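Local coordinates for protein diacylglycerol lipase (Aspergillus oryzae, PDB 5XK2) that probably hydrolyses mono- and diacylglycerols as a class 3 lipase of the alpha/beta-hydrolase type, captured here in a closed conformation, at residues R167-P181 / Q195-P209. Numbering follows the deposited sequence.
Sequences RTKNYDAILYAYAAP and QGNNYRFTHNDDPVP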
ATOM      1  N   ARG A 167      25.439 -18.171   3.970  1.00  9.56           N
ATOM      2  CA  ARG A 167      26.499 -18.757   3.173  1.00  8.07           C
ATOM      3  C   ARG A 167      27.881 -18.412   3.709  1.00 10.02           C
ATOM      4  O   ARG A 167      28.772 -19.250   3.649  1.00 11.85           O
ATOM      5  CB  ARG A 167      26.398 -18.297   1.713  1.00  7.60           C
ATOM      6  CG  ARG A 167      25.204 -18.900   0.981  1.00  8.77           C
ATOM      7  CD  ARG A 167      24.903 -17.994  -0.217  1.00  7.79           C
ATOM      8  NE  ARG A 167      23.718 -18.454  -0.932  1.00  8.98           N
ATOM      9  CZ  ARG A 167      23.126 -17.746  -1.884  1.00  8.88           C
ATOM     10  NH1 ARG A 167      23.571 -16.527  -2.174  1.00 10.43           N
ATOM     11  NH2 ARG A 167      22.069 -18.242  -2.512  1.00  9.22           N
ATOM     12  N   THR A 168      28.049 -17.206   4.240  1.00  9.41           N
ATOM     13  CA  THR A 168      29.359 -16.837   4.803  1.00 10.51           C
ATOM     14  C   THR A 168      29.638 -17.640   6.074  1.00 13.12           C
ATOM     15  O   THR A 168      30.764 -17.684   6.559  1.00 11.71           O
ATOM     16  CB  THR A 168      29.480 -15.328   5.117  1.00  9.73           C
ATOM     17  OG1 THR A 168      28.640 -14.944   6.223  1.00 11.87           O
ATOM     18  CG2 THR A 168      29.141 -14.481   3.889  1.00 11.55           C
ATOM     19  N   LYS A 169      28.583 -18.224   6.634  1.00 12.53           N
ATOM     20  CA  LYS A 169      28.666 -19.072   7.822  1.00 13.84           C
ATOM     21  C   LYS A 169      28.701 -20.570   7.495  1.00 14.98           C
ATOM     22  O   LYS A 169      28.478 -21.403   8.374  1.00 18.97           O
ATOM     23  CB  LYS A 169      27.520 -18.728   8.770  1.00 13.57           C
ATOM     24  CG  LYS A 169      27.579 -17.302   9.311  1.00 15.01           C
ATOM     25  CD  LYS A 169      26.328 -17.000  10.140  1.00 19.03           C
ATOM     26  CE  LYS A 169      26.222 -15.545  10.561  1.00 25.79           C
ATOM     27  NZ  LYS A 169      27.524 -14.854  10.687  1.00 38.80           N
ATOM     28  N   ASN A 170      28.890 -20.888   6.219  1.00 11.56           N
ATOM     29  CA  ASN A 170      29.034 -22.248   5.666  1.00 14.29           C
ATOM     30  C   ASN A 170      27.730 -22.986   5.393  1.00 17.61           C
ATOM     31  O   ASN A 170      27.772 -24.155   5.000  1.00 22.14           O
ATOM     32  CB  ASN A 170      29.905 -23.178   6.546  1.00 16.47           C
ATOM     33  CG  ASN A 170      31.232 -22.563   6.929  1.00 18.28           C
ATOM     34  OD1 ASN A 170      31.625 -22.622   8.089  1.00 21.12           O
ATOM     35  ND2 ASN A 170      31.934 -21.978   5.964  1.00 20.58           N
ATOM     36  N   TYR A 171      26.577 -22.354   5.627  1.00 13.63           N
ATOM     37  CA  TYR A 171      25.315 -23.007   5.280  1.00 12.22           C
ATOM     38  C   TYR A 171      25.110 -22.850   3.779  1.00 14.74           C
ATOM     39  O   TYR A 171      25.172 -21.732   3.275  1.00 19.21           O
ATOM     40  CB  TYR A 171      24.131 -22.389   6.055  1.00 13.32           C
ATOM     41  CG  TYR A 171      24.277 -22.455   7.555  1.00 14.15           C
ATOM     42  CD1 TYR A 171      23.841 -23.576   8.279  1.00 16.80           C
ATOM     43  CD2 TYR A 171      24.865 -21.406   8.259  1.00 15.38           C
ATOM     44  CE1 TYR A 171      23.998 -23.635   9.668  1.00 16.23           C
ATOM     45  CE2 TYR A 171      25.029 -21.463   9.631  1.00 18.48           C
ATOM     46  CZ  TYR A 171      24.594 -22.578  10.333  1.00 22.14           C
ATOM     47  OH  TYR A 171      24.778 -22.608  11.696  1.00 18.83           O
ATOM     48  N   ASP A 172      24.821 -23.919   3.056  1.00 14.38           N
ATOM     49  CA  ASP A 172      24.887 -23.759   1.622  1.00 16.86           C
ATOM     50  C   ASP A 172      23.481 -23.394   1.170  1.00 13.09           C
ATOM     51  O   ASP A 172      22.814 -24.144   0.457  1.00 16.70           O
ATOM     52  CB  ASP A 172      25.374 -25.093   1.026  1.00 20.22           C
ATOM     53  CG  ASP A 172      25.558 -25.066  -0.478  1.00 28.08           C
ATOM     54  OD1 ASP A 172      25.892 -23.999  -1.030  1.00 26.16           O
ATOM     55  OD2 ASP A 172      25.382 -26.140  -1.103  1.00 33.17           O
ATOM     56  N   ALA A 173      23.151 -22.123   1.360  1.00 13.63           N
ATOM     57  CA  ALA A 173      21.753 -21.702   1.189  1.00 11.66           C
ATOM     58  C   ALA A 173      21.415 -21.526  -0.285  1.00 11.56           C
ATOM     59  O   ALA A 173      22.205 -20.956  -1.039  1.00 12.72           O
ATOM     60  CB  ALA A 173      21.495 -20.421   1.939  1.00 12.63           C
ATOM     61  N   ILE A 174      20.261 -22.056  -0.686  1.00  8.95           N
ATOM     62  CA  ILE A 174      19.719 -21.859  -2.023  1.00  7.08           C
ATOM     63  C   ILE A 174      18.627 -20.805  -1.904  1.00 11.16           C
ATOM     64  O   ILE A 174      17.684 -20.968  -1.107  1.00 12.74           O
ATOM     65  CB  ILE A 174      19.094 -23.151  -2.600  1.00  9.06           C
ATOM     66  CG1 ILE A 174      19.985 -24.385  -2.382  1.00 14.43           C
ATOM     67  CG2 ILE A 174      18.714 -22.951  -4.072  1.00 12.37           C
ATOM     68  CD1 ILE A 174      21.360 -24.270  -2.990  1.00 19.91           C
ATOM     69  N   LEU A 175      18.739 -19.736  -2.683  1.00  8.15           N
ATOM     70  CA  LEU A 175      17.835 -18.592  -2.520  1.00  7.45           C
ATOM     71  C   LEU A 175      16.732 -18.571  -3.564  1.00  9.36           C
ATOM     72  O   LEU A 175      17.018 -18.562  -4.754  1.00  8.78           O
ATOM     73  CB  LEU A 175      18.637 -17.287  -2.610  1.00  6.91           C
ATOM     74  CG  LEU A 175      17.820 -15.988  -2.644  1.00  9.20           C
ATOM     75  CD1 LEU A 175      17.009 -15.763  -1.337  1.00  9.74           C
ATOM     76  CD2 LEU A 175      18.744 -14.780  -2.920  1.00 11.11           C
ATOM     77  N   TYR A 176      15.475 -18.555  -3.126  1.00  6.36           N
ATOM     78  CA  TYR A 176      14.375 -18.263  -4.046  1.00  8.95           C
ATOM     79  C   TYR A 176      13.730 -16.970  -3.598  1.00  9.58           C
ATOM     80  O   TYR A 176      13.062 -16.926  -2.561  1.00 10.47           O
ATOM     81  CB  TYR A 176      13.346 -19.409  -4.099  1.00  9.22           C
ATOM     82  CG  TYR A 176      13.911 -20.715  -4.627  1.00 10.04           C
ATOM     83  CD1 TYR A 176      14.664 -21.553  -3.800  1.00 11.23           C
ATOM     84  CD2 TYR A 176      13.743 -21.081  -5.952  1.00 10.16           C
ATOM     85  CE1 TYR A 176      15.200 -22.755  -4.284  1.00 11.67           C
ATOM     86  CE2 TYR A 176      14.278 -22.261  -6.445  1.00  9.81           C
ATOM     87  CZ  TYR A 176      14.986 -23.097  -5.604  1.00 11.80           C
ATOM     88  OH  TYR A 176      15.514 -24.269  -6.094  1.00 12.88           O
ATOM     89  N   ALA A 177      13.948 -15.909  -4.368  1.00  6.99           N
ATOM     90  CA  ALA A 177      13.482 -14.584  -3.972  1.00  7.45           C
ATOM     91  C   ALA A 177      12.465 -14.081  -4.976  1.00  9.11           C
ATOM     92  O   ALA A 177      12.815 -13.464  -5.973  1.00 10.02           O
ATOM     93  CB  ALA A 177      14.670 -13.633  -3.884  1.00  8.56           C
ATOM     94  N   TYR A 178      11.194 -14.259  -4.652  1.00  6.96           N
ATOM     95  CA  TYR A 178      10.135 -13.948  -5.616  1.00  7.29           C
ATOM     96  C   TYR A 178       9.710 -12.509  -5.422  1.00  9.65           C
ATOM     97  O   TYR A 178       9.266 -12.158  -4.345  1.00  9.84           O
ATOM     98  CB  TYR A 178       8.941 -14.888  -5.413  1.00  7.78           C
ATOM     99  CG  TYR A 178       9.261 -16.347  -5.652  1.00  6.90           C
ATOM    100  CD1 TYR A 178       9.156 -16.893  -6.936  1.00  6.98           C
ATOM    101  CD2 TYR A 178       9.659 -17.182  -4.600  1.00  5.28           C
ATOM    102  CE1 TYR A 178       9.456 -18.239  -7.179  1.00  7.58           C
ATOM    103  CE2 TYR A 178       9.944 -18.525  -4.826  1.00  7.65           C
ATOM    104  CZ  TYR A 178       9.849 -19.045  -6.116  1.00  7.14           C
ATOM    105  OH  TYR A 178      10.138 -20.382  -6.324  1.00  9.89           O
ATOM    106  N   ALA A 179       9.846 -11.681  -6.458  1.00  6.80           N
ATOM    107  CA  ALA A 179       9.352 -10.297  -6.418  1.00  5.59           C
ATOM    108  C   ALA A 179      10.127  -9.437  -5.431  1.00 10.79           C
ATOM    109  O   ALA A 179       9.567  -8.554  -4.797  1.00  9.99           O
ATOM    110  CB  ALA A 179       7.843 -10.254  -6.059  1.00  7.43           C
ATOM    111  N   ALA A 180      11.424  -9.688  -5.310  1.00  9.59           N
ATOM    112  CA  ALA A 180      12.219  -8.997  -4.305  1.00  8.86           C
ATOM    113  C   ALA A 180      12.557  -7.568  -4.692  1.00  7.44           C
ATOM    114  O   ALA A 180      12.982  -7.305  -5.826  1.00  9.30           O
ATOM    115  CB  ALA A 180      13.528  -9.762  -4.057  1.00  9.55           C
ATOM    116  N   PRO A 181      12.422  -6.654  -3.737  1.00  9.65           N
ATOM    117  CA  PRO A 181      13.122  -5.364  -3.770  1.00 10.69           C
ATOM    118  C   PRO A 181      14.636  -5.551  -3.865  1.00  8.94           C
ATOM    119  O   PRO A 181      15.144  -6.613  -3.518  1.00  9.14           O
ATOM    120  CB  PRO A 181      12.785  -4.734  -2.415  1.00 11.86           C
ATOM    121  CG  PRO A 181      11.546  -5.445  -1.930  1.00 12.49           C
ATOM    122  CD  PRO A 181      11.608  -6.840  -2.517  1.00  8.89           C
ATOM    123  N   GLN A 195      28.198 -15.958  -5.146  1.00  9.63           N
ATOM    124  CA  GLN A 195      27.975 -17.125  -4.289  1.00  8.26           C
ATOM    125  C   GLN A 195      27.207 -18.220  -5.029  1.00 10.74           C
ATOM    126  O   GLN A 195      27.263 -19.402  -4.660  1.00 13.00           O
ATOM    127  CB  GLN A 195      27.194 -16.733  -3.026  1.00  8.67           C
ATOM    128  CG  GLN A 195      27.961 -15.852  -2.057  1.00 10.15           C
ATOM    129  CD  GLN A 195      27.088 -15.397  -0.889  1.00  9.65           C
ATOM    130  OE1 GLN A 195      25.900 -15.100  -1.056  1.00  9.94           O
ATOM    131  NE2 GLN A 195      27.681 -15.345   0.300  1.00 10.81           N
ATOM    132  N   GLY A 196      26.463 -17.825  -6.061  1.00  9.53           N
ATOM    133  CA  GLY A 196      25.657 -18.764  -6.813  1.00  8.34           C
ATOM    134  C   GLY A 196      24.399 -19.207  -6.086  1.00 11.39           C
ATOM    135  O   GLY A 196      24.132 -18.764  -4.961  1.00 10.36           O
ATOM    136  N   ASN A 197      23.654 -20.098  -6.733  1.00  9.45           N
ATOM    137  CA  ASN A 197      22.407 -20.653  -6.169  1.00  7.60           C
ATOM    138  C   ASN A 197      21.416 -19.557  -5.814  1.00  7.82           C
ATOM    139  O   ASN A 197      20.768 -19.623  -4.768  1.00  8.64           O
ATOM    140  CB  ASN A 197      22.692 -21.504  -4.922  1.00 12.29           C
ATOM    141  CG  ASN A 197      23.637 -22.672  -5.191  1.00 19.83           C
ATOM    142  OD1 ASN A 197      24.640 -22.845  -4.486  1.00 24.99           O
ATOM    143  ND2 ASN A 197      23.328 -23.464  -6.199  1.00 16.56           N
ATOM    144  N   ASN A 198      21.308 -18.562  -6.693  1.00 10.22           N
ATOM    145  CA  ASN A 198      20.362 -17.456  -6.552  1.00  6.84           C
ATOM    146  C   ASN A 198      19.264 -17.509  -7.587  1.00  8.30           C
ATOM    147  O   ASN A 198      19.544 -17.468  -8.792  1.00  9.67           O
ATOM    148  CB  ASN A 198      21.076 -16.121  -6.691  1.00  7.00           C
ATOM    149  CG  ASN A 198      22.177 -15.947  -5.660  1.00  9.96           C
ATOM    150  OD1 ASN A 198      21.935 -16.084  -4.473  1.00  9.94           O
ATOM    151  ND2 ASN A 198      23.391 -15.651  -6.123  1.00  9.97           N
ATOM    152  N   TYR A 199      18.015 -17.579  -7.137  1.00  6.90           N
ATOM    153  CA  TYR A 199      16.899 -17.476  -8.077  1.00  7.96           C
ATOM    154  C   TYR A 199      15.989 -16.332  -7.664  1.00  8.93           C
ATOM    155  O   TYR A 199      15.051 -16.502  -6.863  1.00 10.40           O
ATOM    156  CB  TYR A 199      16.143 -18.813  -8.118  1.00  7.94           C
ATOM    157  CG  TYR A 199      17.101 -19.936  -8.388  1.00 10.59           C
ATOM    158  CD1 TYR A 199      17.558 -20.169  -9.681  1.00 10.53           C
ATOM    159  CD2 TYR A 199      17.588 -20.735  -7.356  1.00 13.39           C
ATOM    160  CE1 TYR A 199      18.501 -21.178  -9.939  1.00 13.61           C
ATOM    161  CE2 TYR A 199      18.521 -21.758  -7.609  1.00 15.02           C
ATOM    162  CZ  TYR A 199      18.965 -21.963  -8.916  1.00 20.96           C
ATOM    163  OH  TYR A 199      19.879 -22.954  -9.213  1.00 21.07           O
ATOM    164  N   ARG A 200      16.199 -15.198  -8.320  1.00  7.89           N
ATOM    165  CA  ARG A 200      15.444 -13.985  -8.048  1.00  7.86           C
ATOM    166  C   ARG A 200      14.488 -13.743  -9.202  1.00  8.81           C
ATOM    167  O   ARG A 200      14.900 -13.751 -10.372  1.00  9.43           O
ATOM    168  CB  ARG A 200      16.374 -12.774  -7.861  1.00  8.70           C
ATOM    169  CG  ARG A 200      15.577 -11.458  -7.656  1.00  8.46           C
ATOM    170  CD  ARG A 200      16.504 -10.261  -7.461  1.00  8.26           C
ATOM    171  NE  ARG A 200      17.289  -9.942  -8.666  1.00  8.67           N
ATOM    172  CZ  ARG A 200      16.835  -9.268  -9.725  1.00  8.89           C
ATOM    173  NH1 ARG A 200      15.574  -8.824  -9.756  1.00  9.25           N
ATOM    174  NH2 ARG A 200      17.658  -9.010 -10.752  1.00  8.74           N
ATOM    175  N   PHE A 201      13.214 -13.542  -8.873  1.00  7.54           N
ATOM    176  CA  PHE A 201      12.167 -13.408  -9.890  1.00  6.64           C
ATOM    177  C   PHE A 201      11.564 -12.032  -9.954  1.00  9.20           C
ATOM    178  O   PHE A 201      11.422 -11.346  -8.947  1.00  9.01           O
ATOM    179  CB  PHE A 201      11.047 -14.423  -9.622  1.00  8.39           C
ATOM    180  CG  PHE A 201      11.521 -15.840  -9.680  1.00  9.81           C
ATOM    181  CD1 PHE A 201      12.086 -16.429  -8.565  1.00  8.39           C
ATOM    182  CD2 PHE A 201      11.421 -16.569 -10.849  1.00  9.58           C
ATOM    183  CE1 PHE A 201      12.538 -17.748  -8.603  1.00 10.03           C
ATOM    184  CE2 PHE A 201      11.883 -17.872 -10.913  1.00 10.47           C
ATOM    185  CZ  PHE A 201      12.449 -18.465  -9.782  1.00  9.51           C
ATOM    186  N   THR A 202      11.178 -11.642 -11.164  1.00  7.46           N
ATOM    187  CA  THR A 202      10.349 -10.465 -11.379  1.00  7.01           C
ATOM    188  C   THR A 202       9.193 -10.839 -12.291  1.00  8.80           C
ATOM    189  O   THR A 202       9.235 -11.862 -12.985  1.00  9.78           O
ATOM    190  CB  THR A 202      11.108  -9.341 -12.062  1.00  8.78           C
ATOM    191  OG1 THR A 202      11.561  -9.828 -13.338  1.00  9.15           O
ATOM    192  CG2 THR A 202      12.317  -8.878 -11.207  1.00  8.42           C
ATOM    193  N   HIS A 203       8.158 -10.018 -12.295  1.00  8.67           N
ATOM    194  CA  HIS A 203       6.991 -10.340 -13.109  1.00  8.48           C
ATOM    195  C   HIS A 203       6.509  -9.107 -13.825  1.00  9.54           C
ATOM    196  O   HIS A 203       6.025  -8.178 -13.175  1.00  8.19           O
ATOM    197  CB  HIS A 203       5.874 -10.907 -12.228  1.00  7.77           C
ATOM    198  CG  HIS A 203       4.638 -11.275 -12.997  1.00  8.81           C
ATOM    199  ND1 HIS A 203       3.371 -10.958 -12.561  1.00 11.53           N
ATOM    200  CD2 HIS A 203       4.482 -11.913 -14.186  1.00 11.58           C
ATOM    201  CE1 HIS A 203       2.479 -11.405 -13.433  1.00 11.52           C
ATOM    202  NE2 HIS A 203       3.123 -11.983 -14.429  1.00 11.95           N
ATOM    203  N   ASN A 204       6.617  -9.116 -15.155  1.00  8.08           N
ATOM    204  CA  ASN A 204       6.154  -7.987 -15.971  1.00  7.67           C
ATOM    205  C   ASN A 204       6.591  -6.654 -15.366  1.00  9.10           C
ATOM    206  O   ASN A 204       7.788  -6.457 -15.101  1.00 10.90           O
ATOM    207  CB  ASN A 204       4.628  -8.066 -16.165  1.00  9.81           C
ATOM    208  CG  ASN A 204       4.240  -9.214 -17.087  1.00 16.43           C
ATOM    209  OD1 ASN A 204       4.991  -9.550 -18.004  1.00 15.40           O
ATOM    210  ND2 ASN A 204       3.073  -9.813 -16.847  1.00 18.19           N
ATOM    211  N   ASP A 205       5.634  -5.753 -15.161  1.00  9.50           N
ATOM    212  CA  ASP A 205       5.890  -4.382 -14.704  1.00 10.63           C
ATOM    213  C   ASP A 205       5.757  -4.214 -13.189  1.00 11.71           C
ATOM    214  O   ASP A 205       5.457  -3.123 -12.706  1.00 10.96           O
ATOM    215  CB  ASP A 205       5.010  -3.366 -15.453  1.00 11.69           C
ATOM    216  CG  ASP A 205       3.529  -3.652 -15.354  1.00 15.85           C
ATOM    217  OD1 ASP A 205       3.131  -4.706 -14.819  1.00 13.68           O
ATOM    218  OD2 ASP A 205       2.752  -2.798 -15.853  1.00 14.85           O
ATOM    219  N   ASP A 206       5.879  -5.302 -12.441  1.00  9.11           N
ATOM    220  CA  ASP A 206       5.802  -5.209 -10.966  1.00  9.19           C
ATOM    221  C   ASP A 206       6.663  -4.035 -10.451  1.00 10.03           C
ATOM    222  O   ASP A 206       7.832  -3.933 -10.777  1.00  9.09           O
ATOM    223  CB  ASP A 206       6.280  -6.547 -10.387  1.00  8.44           C
ATOM    224  CG  ASP A 206       6.289  -6.582  -8.866  1.00  9.00           C
ATOM    225  OD1 ASP A 206       5.884  -5.596  -8.209  1.00  9.89           O
ATOM    226  OD2 ASP A 206       6.700  -7.643  -8.339  1.00 10.14           O
ATOM    227  N   PRO A 207       6.054  -3.090  -9.711  1.00  7.91           N
ATOM    228  CA  PRO A 207       6.852  -1.937  -9.264  1.00 10.28           C
ATOM    229  C   PRO A 207       7.858  -2.231  -8.143  1.00 12.94           C
ATOM    230  O   PRO A 207       8.838  -1.489  -7.979  1.00 12.09           O
ATOM    231  CB  PRO A 207       5.793  -0.946  -8.767  1.00 11.83           C
ATOM    232  CG  PRO A 207       4.641  -1.803  -8.339  1.00 10.71           C
ATOM    233  CD  PRO A 207       4.628  -2.967  -9.341  1.00  9.90           C
ATOM    234  N   VAL A 208       7.603  -3.268  -7.352  1.00 10.31           N
ATOM    235  CA  VAL A 208       8.385  -3.464  -6.134  1.00  8.79           C
ATOM    236  C   VAL A 208       9.872  -3.767  -6.400  1.00  9.97           C
ATOM    237  O   VAL A 208      10.718  -3.200  -5.714  1.00 11.53           O
ATOM    238  CB  VAL A 208       7.717  -4.537  -5.240  1.00  9.75           C
ATOM    239  CG1 VAL A 208       8.567  -4.824  -3.992  1.00 11.29           C
ATOM    240  CG2 VAL A 208       6.313  -4.026  -4.805  1.00 10.56           C
ATOM    241  N   PRO A 209      10.209  -4.601  -7.407  1.00 11.25           N
ATOM    242  CA  PRO A 209      11.634  -4.831  -7.704  1.00  9.55           C
ATOM    243  C   PRO A 209      12.373  -3.601  -8.233  1.00 13.47           C
ATOM    244  O   PRO A 209      13.556  -3.717  -8.550  1.00 15.83           O
ATOM    245  CB  PRO A 209      11.608  -5.967  -8.744  1.00  9.23           C
ATOM    246  CG  PRO A 209      10.344  -6.709  -8.412  1.00  7.82           C
ATOM    247  CD  PRO A 209       9.371  -5.581  -8.121  1.00 10.25           C
TER
HETATM  248  O   HOH W   1      27.101 -24.274  -4.148  1.00 40.62           O
HETATM  249  O   HOH W   2      13.314  -9.050  -7.904  1.00 10.64           O
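With CG of Arg167 anti to its carbonyl carbon (chi1 -71°) and the chain extended from CG to NE, the guanidinium reaches from helix 154-168 to Gln195 and Asn198. Its NH1 and NH2 grip Asn198 OD1 end-on, each at 2.9 Å, though NH1 alone lies on a lone pair and NH2 stands above the amide plane. NH1 also meets Gln195 OE1 at 3.0 Å, the two flat groups nearly perpendicular (84°), while NE and NH2 hold Ala173 O from one face.

Strands 173-178 and 198-203 then run parallel as neighbours, a worked example of a beta-alpha-beta crossover, here through helix 186-195. Bonds such as Ala177 N to Tyr199 O (2.8 Å) and Phe201 N to Ala177 O (2.9 Å) join them. On one face Tyr178 CE1 lies over the rim of the Phe201 ring, 3.4 Å from Phe201 CE1, planes 9° apart and the rings barely overlapping; Tyr178 also packs against helix 14-27 and Phe201 against Ile227. The Tyr176 and Tyr199 rings, more tilted, meet through Tyr176 CE2 and Tyr199 CD2. Where the chain leaves strand 173-178, a water bridges Ala180 O, Phe201 O and Arg200 NH1; Arg200 NE bonds Ile221 O. Asp206, probably the triad acid with Ser153 and His268, bonds Tyr271 OH through OD2. One guanidinium thus gives five bonds to three oxygens near the strand starts, far from the loop carrying that acid.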